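Local coordinates for protein L-amino acid deaminase (PDB 5I39) that probably catalyses the FAD-dependent oxidative deamination of L-amino acids as a membrane-bound flavoprotein, at residues Thr118-Leu126 with Gly274-Gly282. Sequence-based numbering, arbitrary orientation.
Sequences TQGRVEVPL and GGNVALPGG. With EDO (1,2-ethanediol), chain I.
The guanidinium group of Arg121 has the methyl of Ala278 over one face, CB lying 3.8 Å from NH1, while Glu123 OE1 and Asn276 ND2 sit at its edge, in plane. The Asn276 amide stands nearly perpendicular to it, the two planes 83° apart, and rests against the aliphatic shaft of Arg121, with Asn276 CG 3.6 Å from Arg121 CG. With CG anti to the backbone N (chi1 177°) and the chain extended as far as NE, Arg121 runs along the sheet surface past Asn276 to Glu123. Arg121 NH1 and NH2 both donate to Glu123 OE1; NH2 lies 2.8 Å from this oxygen, at its anti lone pair, and forms the salt bridge, while NH1 meets it from above the carboxylate plane. Glu123 OE2 accepts from an ethanediol, probably from the crystallisation liquor, whose second hydroxyl donates to Val124 O. Gln82, which contributes to the FAD site, accepts from both Arg121 NE and Asn276 ND2 and so joins these two side chains.

Strands 121-123 and 276-279 are parallel neighbours in the large mixed sheet, which in DAO-family relatives belongs to the substrate-binding domain beside the Rossmann-type FAD-binding domain. Val122 N donates to Asn276 O (2.9 Å), Ala278 N to Val122 O and Val124 N to Ala278 O, after a weak first bond from Asn276 N to Gly120 O.

On the face away from Arg121, Val122, in one of its two conformers, lies side by side with Val277. Beyond the pairing, Val124 CG2 presses tightly on Leu279 CD2 (3.4 Å), and its CG1 meets Pro280 CD. At the opposite end Gln119 crosses Asn276 at about a right angle, OE1 3.4 Å from Asn276 CB; one water links OE1 to Asn276 ND2, another links NE2 to Gly275 N, and NE2 also donates to Glu287 O.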
# COMPACT_ATOMS: atom_id res chain seq x y z
N THR A 118 -4.32 -14.25 4.07
CA THR A 118 -5.74 -13.97 4.24
C THR A 118 -6.04 -14.24 5.71
O THR A 118 -5.98 -15.38 6.17
CB THR A 118 -6.59 -14.82 3.29
OG1 THR A 118 -6.29 -14.43 1.94
CG2 THR A 118 -8.07 -14.59 3.52
N GLN A 119 -6.34 -13.16 6.42
CA GLN A 119 -6.29 -13.12 7.88
C GLN A 119 -7.64 -12.91 8.56
O GLN A 119 -7.92 -13.55 9.58
CB GLN A 119 -5.35 -11.99 8.28
CG GLN A 119 -5.27 -11.71 9.77
CD GLN A 119 -4.23 -10.67 10.06
OE1 GLN A 119 -4.35 -9.52 9.63
NE2 GLN A 119 -3.18 -11.06 10.77
N GLY A 120 -8.44 -11.98 8.05
CA GLY A 120 -9.69 -11.61 8.70
C GLY A 120 -9.51 -10.45 9.66
O GLY A 120 -8.50 -10.35 10.37
N ARG A 121 -10.51 -9.57 9.68
CA ARG A 121 -10.45 -8.32 10.43
C ARG A 121 -11.78 -8.06 11.10
O ARG A 121 -12.82 -8.04 10.44
CB ARG A 121 -10.11 -7.16 9.50
CG ARG A 121 -10.09 -5.78 10.15
CD ARG A 121 -9.70 -4.75 9.12
NE ARG A 121 -9.53 -3.41 9.66
CZ ARG A 121 -10.51 -2.53 9.89
NH1 ARG A 121 -10.20 -1.34 10.38
NH2 ARG A 121 -11.79 -2.84 9.67
N VAL A 122 -11.74 -7.83 12.41
CA VAL A 122 -12.94 -7.49 13.17
C VAL A 122 -12.84 -6.04 13.63
O VAL A 122 -11.86 -5.63 14.26
CB VAL A 122 -13.25 -8.44 14.35
CG1 VAL A 122 -13.67 -9.81 13.83
CG2 VAL A 122 -12.09 -8.56 15.34
N GLU A 123 -13.85 -5.26 13.27
CA GLU A 123 -13.94 -3.86 13.69
C GLU A 123 -15.25 -3.67 14.45
O GLU A 123 -16.33 -3.74 13.87
CB GLU A 123 -13.85 -2.88 12.53
CG GLU A 123 -13.92 -1.43 13.02
CD GLU A 123 -13.65 -0.38 11.96
OE1 GLU A 123 -13.15 -0.70 10.87
OE2 GLU A 123 -13.94 0.80 12.26
N VAL A 124 -15.14 -3.41 15.75
CA VAL A 124 -16.30 -3.08 16.57
C VAL A 124 -16.69 -1.63 16.27
O VAL A 124 -15.83 -0.75 16.32
CB VAL A 124 -16.00 -3.29 18.07
CG1 VAL A 124 -17.12 -2.75 18.94
CG2 VAL A 124 -15.76 -4.77 18.36
N PRO A 125 -17.97 -1.37 15.95
CA PRO A 125 -18.38 0.00 15.64
C PRO A 125 -18.28 0.93 16.85
O PRO A 125 -18.34 0.48 17.99
CB PRO A 125 -19.84 -0.15 15.19
CG PRO A 125 -20.30 -1.39 15.87
CD PRO A 125 -19.11 -2.30 15.87
N LEU A 126 -18.13 2.23 16.59
CA LEU A 126 -17.97 3.23 17.66
C LEU A 126 -19.22 3.42 18.50
O LEU A 126 -19.14 3.62 19.72
CB LEU A 126 -17.58 4.58 17.06
CG LEU A 126 -16.15 4.75 16.55
CD1 LEU A 126 -16.03 6.06 15.78
CD2 LEU A 126 -15.15 4.72 17.70
N GLY A 274 -4.52 -13.49 17.67
CA GLY A 274 -4.34 -13.53 16.23
C GLY A 274 -5.18 -12.49 15.53
O GLY A 274 -5.91 -11.73 16.15
N GLY A 275 -5.05 -12.47 14.21
CA GLY A 275 -5.92 -11.67 13.37
C GLY A 275 -5.63 -10.18 13.37
O GLY A 275 -4.56 -9.73 13.79
N ASN A 276 -6.62 -9.44 12.89
CA ASN A 276 -6.59 -8.00 12.74
C ASN A 276 -7.81 -7.48 13.51
O ASN A 276 -8.94 -7.92 13.26
CB ASN A 276 -6.66 -7.65 11.25
CG ASN A 276 -6.64 -6.16 10.97
OD1 ASN A 276 -6.87 -5.33 11.84
ND2 ASN A 276 -6.36 -5.80 9.71
N VAL A 277 -7.56 -6.59 14.47
CA VAL A 277 -8.59 -6.12 15.39
C VAL A 277 -8.59 -4.60 15.43
O VAL A 277 -7.52 -3.98 15.45
CB VAL A 277 -8.35 -6.71 16.80
CG1 VAL A 277 -9.24 -6.06 17.86
CG2 VAL A 277 -8.56 -8.21 16.79
N ALA A 278 -9.79 -4.02 15.44
CA ALA A 278 -9.98 -2.58 15.54
C ALA A 278 -11.14 -2.32 16.49
O ALA A 278 -12.27 -2.76 16.24
CB ALA A 278 -10.28 -1.99 14.17
N LEU A 279 -10.86 -1.63 17.59
CA LEU A 279 -11.85 -1.42 18.65
C LEU A 279 -11.97 0.04 19.04
O LEU A 279 -11.01 0.80 18.89
CB LEU A 279 -11.46 -2.20 19.91
CG LEU A 279 -11.22 -3.70 19.74
CD1 LEU A 279 -10.56 -4.29 20.97
CD2 LEU A 279 -12.52 -4.41 19.43
N PRO A 280 -13.15 0.44 19.57
CA PRO A 280 -13.28 1.74 20.24
C PRO A 280 -12.19 1.96 21.28
O PRO A 280 -11.69 0.99 21.86
CB PRO A 280 -14.65 1.64 20.91
CG PRO A 280 -15.42 0.71 20.04
CD PRO A 280 -14.42 -0.30 19.57
N GLY A 281 -11.85 3.21 21.51
CA GLY A 281 -10.71 3.57 22.36
C GLY A 281 -9.37 3.52 21.64
O GLY A 281 -8.32 3.56 22.28
N GLY A 282 -9.41 3.45 20.31
CA GLY A 282 -8.22 3.47 19.48
C GLY A 282 -7.30 2.27 19.63
O GLY A 282 -6.08 2.43 19.64
C1 EDO I . -13.81 1.87 16.22
O1 EDO I . -14.95 1.66 15.38
C2 EDO I . -12.67 1.01 15.70
O2 EDO I . -12.30 1.38 14.37
O HOH W 1 -6.07 -8.18 7.94
O HOH W 2 -3.36 -13.75 12.15